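Local coordinates for uncharacterized protein (PDB 6PTM) that probably hydrolyses carrageenan chains from their ends, as an exo-acting carrageenase of glycoside hydrolase family GH42, at residues V745-L749 / T750-S754; M364-N367 / M368-T372; D446-E449 / I450-Y454. All blocks are in the same frame, centred on the assembly; numbering follows the deposited sequence.

Contact 1. Residues V745-L749 / T750-S754; sequences VSEVL and TGLKS
With CG of E747 anti to its carbonyl carbon (chi1 -65°) and the chain extended beyond, the carboxylate reaches along the turn to T750, whose OG1 is set between its own backbone N and carbonyl carbon (chi1 59°). T750 OG1 donates to E747 OE1 over a short 2.5 Å, meeting the oxygen on its anti side and close to the carboxylate plane. The same OG1 accepts from L752 N at 3.1 Å, an ST turn, so one hydroxyl ties acid to backbone. The second oxygen, E747 OE2, accepts a hydrogen bond from a water 2.8 Å away, which in turn accepts from S754 OG.

The backbone reverses within the same turn: E747 N donates to L752 O at 2.8 Å in a nearly straight bond, and E747 O accepts from G751 N, also at 2.8 Å. G751 completes the reversal with a positive phi of 71°, which favours glycine. S754 N closes onto V745 O, beside the apolar touch of V745 CG1 on S754 CB.

This surface turn ends strand 742-747, an outer strand of the antiparallel sheet. S746 and V748 bond by backbone to strand 765-772, while L749 leans on helix 534-549.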
# COMPACT_ATOMS: atom_id res chain seq x y z
N VAL A 745 -6.45 23.72 -22.88
CA VAL A 745 -6.52 22.53 -22.01
C VAL A 745 -6.83 21.36 -22.93
O VAL A 745 -7.77 21.48 -23.72
CB VAL A 745 -7.57 22.71 -20.91
CG1 VAL A 745 -7.55 21.55 -19.94
CG2 VAL A 745 -7.42 24.04 -20.18
N SER A 746 -6.01 20.32 -22.92
CA SER A 746 -6.31 19.04 -23.59
C SER A 746 -6.10 17.86 -22.62
O SER A 746 -5.41 17.99 -21.59
CB SER A 746 -5.51 18.92 -24.88
OG SER A 746 -4.14 18.85 -24.59
N GLU A 747 -6.68 16.74 -22.99
CA GLU A 747 -6.53 15.42 -22.33
C GLU A 747 -5.23 14.78 -22.83
O GLU A 747 -5.10 14.53 -24.03
CB GLU A 747 -7.74 14.56 -22.68
CG GLU A 747 -9.03 15.12 -22.12
CD GLU A 747 -10.22 14.19 -22.24
OE1 GLU A 747 -10.08 13.21 -22.94
OE2 GLU A 747 -11.26 14.47 -21.63
N VAL A 748 -4.33 14.47 -21.91
CA VAL A 748 -3.02 13.83 -22.28
C VAL A 748 -3.29 12.49 -22.98
O VAL A 748 -2.70 12.23 -24.05
CB VAL A 748 -2.14 13.67 -21.03
CG1 VAL A 748 -0.93 12.78 -21.31
CG2 VAL A 748 -1.75 15.03 -20.51
N LEU A 749 -4.20 11.69 -22.47
CA LEU A 749 -4.34 10.29 -22.95
C LEU A 749 -5.09 10.24 -24.29
O LEU A 749 -4.93 9.24 -25.00
CB LEU A 749 -5.05 9.46 -21.87
CG LEU A 749 -4.28 9.33 -20.56
CD1 LEU A 749 -5.10 8.55 -19.52
CD2 LEU A 749 -2.93 8.68 -20.77
N THR A 750 -5.91 11.24 -24.62
CA THR A 750 -6.85 11.14 -25.78
C THR A 750 -6.46 12.17 -26.84
O THR A 750 -6.85 11.94 -27.99
CB THR A 750 -8.31 11.37 -25.40
OG1 THR A 750 -8.51 12.67 -24.82
CG2 THR A 750 -8.86 10.30 -24.48
N GLY A 751 -5.74 13.22 -26.46
CA GLY A 751 -5.53 14.41 -27.29
C GLY A 751 -6.78 15.26 -27.44
O GLY A 751 -6.65 16.29 -28.08
N LEU A 752 -7.93 14.91 -26.87
CA LEU A 752 -9.14 15.75 -27.03
C LEU A 752 -9.00 17.08 -26.27
O LEU A 752 -8.45 17.13 -25.16
CB LEU A 752 -10.37 15.00 -26.53
CG LEU A 752 -10.72 13.72 -27.31
CD1 LEU A 752 -11.70 12.89 -26.53
CD2 LEU A 752 -11.27 14.02 -28.70
N LYS A 753 -9.59 18.11 -26.85
CA LYS A 753 -9.73 19.44 -26.23
C LYS A 753 -10.56 19.28 -24.95
O LYS A 753 -11.56 18.54 -24.95
CB LYS A 753 -10.36 20.36 -27.27
CG LYS A 753 -10.52 21.81 -26.87
CD LYS A 753 -11.37 22.57 -27.88
CE LYS A 753 -11.85 23.92 -27.38
NZ LYS A 753 -11.56 24.99 -28.38
N SER A 754 -10.17 19.97 -23.89
CA SER A 754 -10.93 20.02 -22.62
C SER A 754 -11.25 21.48 -22.32
O SER A 754 -11.03 22.29 -23.19
CB SER A 754 -10.19 19.34 -21.50
OG SER A 754 -11.08 18.94 -20.47
O HOH W 1 -9.08 24.27 -24.24
O HOH W 2 -11.26 16.54 -19.68

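Contact 2. Residues M364-N367 / M368-T372. With EDO (1,2-ethanediol), chain C.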
# COMPACT_ATOMS: atom_id res chain seq x y z
N MET A 364 5.12 -1.78 24.53
CA MET A 364 4.74 -1.58 23.11
C MET A 364 5.99 -1.19 22.31
O MET A 364 6.13 -1.67 21.17
CB MET A 364 3.64 -0.52 22.95
CG MET A 364 2.33 -0.86 23.62
SD MET A 364 1.87 -2.58 23.47
CE MET A 364 0.37 -2.57 24.46
N ALA A 365 6.88 -0.37 22.90
CA ALA A 365 8.12 0.11 22.26
C ALA A 365 9.06 -1.08 22.06
O ALA A 365 9.59 -1.25 20.95
CB ALA A 365 8.74 1.19 23.13
N PHE A 366 9.19 -1.92 23.10
CA PHE A 366 9.98 -3.17 23.04
C PHE A 366 9.38 -4.07 21.95
O PHE A 366 10.15 -4.63 21.16
CB PHE A 366 10.04 -3.88 24.40
CG PHE A 366 10.39 -5.34 24.25
CD1 PHE A 366 11.66 -5.72 23.85
CD2 PHE A 366 9.45 -6.33 24.42
CE1 PHE A 366 11.98 -7.05 23.65
CE2 PHE A 366 9.77 -7.67 24.24
CZ PHE A 366 11.04 -8.03 23.86
N ASN A 367 8.05 -4.22 21.92
CA ASN A 367 7.42 -5.18 20.98
C ASN A 367 7.80 -4.74 19.54
O ASN A 367 8.16 -5.60 18.70
CB ASN A 367 5.91 -5.27 21.21
CG ASN A 367 5.26 -6.48 20.56
OD1 ASN A 367 5.88 -7.54 20.49
ND2 ASN A 367 4.02 -6.35 20.10
N MET A 368 7.74 -3.44 19.25
CA MET A 368 8.16 -2.92 17.94
C MET A 368 9.63 -3.24 17.66
O MET A 368 9.91 -3.80 16.58
CB MET A 368 7.96 -1.42 17.87
CG MET A 368 6.52 -1.02 17.59
SD MET A 368 6.53 0.78 17.55
CE MET A 368 4.77 1.11 17.40
N ASP A 369 10.52 -2.91 18.61
CA ASP A 369 11.98 -3.08 18.46
C ASP A 369 12.32 -4.56 18.27
O ASP A 369 13.16 -4.83 17.43
CB ASP A 369 12.75 -2.38 19.58
CG ASP A 369 12.63 -0.86 19.51
OD1 ASP A 369 12.05 -0.36 18.52
OD2 ASP A 369 13.13 -0.17 20.44
N ARG A 370 11.69 -5.49 18.98
CA ARG A 370 12.10 -6.91 18.83
C ARG A 370 11.55 -7.45 17.51
O ARG A 370 12.12 -8.40 16.96
CB ARG A 370 11.64 -7.80 19.99
CG ARG A 370 10.14 -7.88 20.17
CD ARG A 370 9.68 -9.29 20.33
NE ARG A 370 8.23 -9.34 20.46
CZ ARG A 370 7.53 -10.46 20.63
NH1 ARG A 370 6.21 -10.38 20.73
NH2 ARG A 370 8.14 -11.63 20.75
N VAL A 371 10.43 -6.89 17.05
CA VAL A 371 9.88 -7.34 15.75
C VAL A 371 10.80 -6.81 14.65
O VAL A 371 11.13 -7.57 13.74
CB VAL A 371 8.41 -6.91 15.57
CG1 VAL A 371 7.97 -7.06 14.12
CG2 VAL A 371 7.52 -7.71 16.52
N THR A 372 11.18 -5.52 14.71
CA THR A 372 12.16 -4.95 13.77
C THR A 372 13.42 -5.83 13.74
O THR A 372 13.92 -6.17 12.62
CB THR A 372 12.46 -3.49 14.13
OG1 THR A 372 11.27 -2.70 14.09
CG2 THR A 372 13.54 -2.92 13.25
C1 EDO C . 9.89 1.97 19.73
O1 EDO C . 10.98 2.15 18.87
C2 EDO C . 9.47 3.29 20.29
O2 EDO C . 10.36 3.81 21.25
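The F366 ring carries the aliphatic stem of R370 over one face: R370 CG stands 3.8 Å above the ring plane, displaced toward the rim, in a CH-pi contact. The same ring also meets that of F316 and packs edge-to-face with W319. The guanidinium at the end of the R370 stem is turned only 16° from the F366 ring plane, and its edge is taken by N367. There N367 OD1 lies in the guanidinium plane and accepts from R370 NE at 3.0 Å and R370 NH1 at 2.9 Å, a side-on grip in which two nitrogens share one oxygen. The N367 amide is tilted against the guanidinium by 35°.

R370 gets there by placing CG between its backbone N and carbonyl carbon (chi1 62°) and bending at chi2, which folds the chain back along the helix. Its NH2 continues to N259 OD1, while N367 ND2 bonds W296 O, so both groups are fixed in rotation. A leucine in place of this arginine would probably leave the buried N367 OD1 without its two guanidinium donors and N259 OD1 without its bond from NH2.

On the neighbouring residue, D369 OD1 accepts from ethanediol O1 at 2.8 Å. The arrangement is that of side chains three and four residues apart on one alpha-helix, here helix 358-385, which leads toward parallel strand 391-394 as in the (beta/alpha)8 barrel expected of GH42 enzymes.

Contact 3. Residues D446-E449 / I450-Y454; sequences DWVE and ICMAY
The chain enters helix 448-460 with C451 N donating to W447 O at 3.1 Å, then widens into a pi-type turn in which V448 O receives A453 N at 3.2 Å, besides a weak bond from M452 N, and E449 O receives Y454 N at 3.1 Å. D446 supplies a capping bond at the start: its OD1 accepts from V448 N, which comes from above the carboxylate plane. A water donates to D446 O and accepts from I450 N, satisfying an amide near the start of the helix.

The W447 indole swings against the first turn because its CG sits between the backbone N and carbonyl carbon (chi1 62°). Its CE3 touches C451 CB at 3.7 Å, and C451 SG lies in the ring plane at the edge, 5.3 Å from the centroid of the six-membered ring, a Cys sulfur-aromatic contact. V448 CG2 rests over one face of the indole, near the rim. The other branch, V448 CG1, meets M452 CE at 4.0 Å; these two side chains run side by side in the same direction, and the bend at chi3 of M452 (75°) turns its methyl onto the valine. A453 CB packs on E449 O, while the polar end of E449 goes outside the turn to S426 N.

Helix 448-460 is lodged among several others. I450 and C451 face helix 486-498, M452 and C451 meet helix 579-590, V448 and E449 touch helix 398-401, and Y454 OH bonds N423 on strand 421-423 and N468 on strand 466-471.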
# COMPACT_ATOMS: atom_id res chain seq x y z
N ASP A 446 -12.36 4.10 1.06
CA ASP A 446 -11.39 4.30 2.16
C ASP A 446 -10.06 4.67 1.49
O ASP A 446 -9.34 3.76 1.09
CB ASP A 446 -11.32 3.05 3.06
CG ASP A 446 -10.29 3.23 4.16
OD1 ASP A 446 -9.75 4.36 4.28
OD2 ASP A 446 -10.02 2.26 4.87
N TRP A 447 -9.77 5.97 1.39
CA TRP A 447 -8.60 6.56 0.70
C TRP A 447 -7.35 6.60 1.61
O TRP A 447 -6.31 7.06 1.13
CB TRP A 447 -8.91 8.00 0.22
CG TRP A 447 -9.24 8.95 1.33
CD1 TRP A 447 -10.31 8.85 2.19
CD2 TRP A 447 -8.48 10.08 1.79
NE1 TRP A 447 -10.29 9.86 3.11
CE2 TRP A 447 -9.19 10.64 2.89
CE3 TRP A 447 -7.30 10.70 1.38
CZ2 TRP A 447 -8.72 11.75 3.59
CZ3 TRP A 447 -6.86 11.82 2.05
CH2 TRP A 447 -7.55 12.32 3.15
N VAL A 448 -7.45 6.24 2.89
CA VAL A 448 -6.45 6.66 3.92
C VAL A 448 -5.15 5.86 3.73
O VAL A 448 -4.07 6.47 3.83
CB VAL A 448 -7.00 6.56 5.36
CG1 VAL A 448 -5.93 6.85 6.38
CG2 VAL A 448 -8.15 7.53 5.60
N GLU A 449 -5.22 4.55 3.47
CA GLU A 449 -3.99 3.72 3.29
C GLU A 449 -3.24 4.13 2.01
O GLU A 449 -2.00 4.38 2.10
CB GLU A 449 -4.36 2.25 3.34
CG GLU A 449 -4.88 1.86 4.70
CD GLU A 449 -5.26 0.39 4.79
OE1 GLU A 449 -4.58 -0.45 4.15
OE2 GLU A 449 -6.25 0.13 5.47
N ILE A 450 -3.90 4.19 0.84
CA ILE A 450 -3.19 4.46 -0.45
C ILE A 450 -2.77 5.93 -0.58
O ILE A 450 -1.94 6.22 -1.46
CB ILE A 450 -4.01 4.00 -1.66
CG1 ILE A 450 -5.38 4.67 -1.76
CG2 ILE A 450 -4.13 2.48 -1.68
CD1 ILE A 450 -6.07 4.38 -3.09
N CYS A 451 -3.35 6.86 0.19
CA CYS A 451 -2.91 8.28 0.21
C CYS A 451 -1.98 8.52 1.41
O CYS A 451 -0.77 8.66 1.22
CB CYS A 451 -4.09 9.23 0.19
SG CYS A 451 -5.00 9.19 -1.38
N MET A 452 -2.49 8.47 2.62
CA MET A 452 -1.73 8.92 3.82
C MET A 452 -0.66 7.90 4.20
O MET A 452 0.46 8.34 4.38
CB MET A 452 -2.62 9.18 5.03
CG MET A 452 -1.87 9.95 6.07
SD MET A 452 -2.93 10.45 7.44
CE MET A 452 -3.13 8.90 8.31
N ALA A 453 -0.94 6.60 4.27
CA ALA A 453 0.11 5.60 4.64
C ALA A 453 1.21 5.54 3.55
O ALA A 453 2.40 5.48 3.90
CB ALA A 453 -0.50 4.25 4.90
N TYR A 454 0.85 5.53 2.26
CA TYR A 454 1.81 5.58 1.12
C TYR A 454 2.70 6.83 1.30
O TYR A 454 3.95 6.75 1.13
CB TYR A 454 1.03 5.47 -0.20
CG TYR A 454 0.66 4.04 -0.57
CD1 TYR A 454 0.72 3.00 0.37
CD2 TYR A 454 0.25 3.72 -1.85
CE1 TYR A 454 0.39 1.71 0.02
CE2 TYR A 454 -0.08 2.42 -2.20
CZ TYR A 454 0.01 1.41 -1.28
OH TYR A 454 -0.28 0.13 -1.66
O HOH W 3 -6.76 3.19 1.23

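In the fold
Along the chain contact 2 comes first, then contact 3, then contact 1, and none touches another. Contacts 2 and 3 both belong to the part of the chain related to the beta-galactosidase family, on separate buried helices whose contact centres are about 24 Å apart, with nearest atoms about 14 Å apart. Contact 3 is the most central, its centre about 8 Å from that of the chain. Contact 1 is a surface turn of the C-terminal antiparallel sheet, about 17 Å from contact 3 at the nearest atoms and on the opposite side of the chain's centre from contact 2, about 51 Å away between centres. Ethanediol, probably from the crystallisation liquor, is bound at contact 2 and also lies near V448 of contact 3; its presence alone identifies no substrate site.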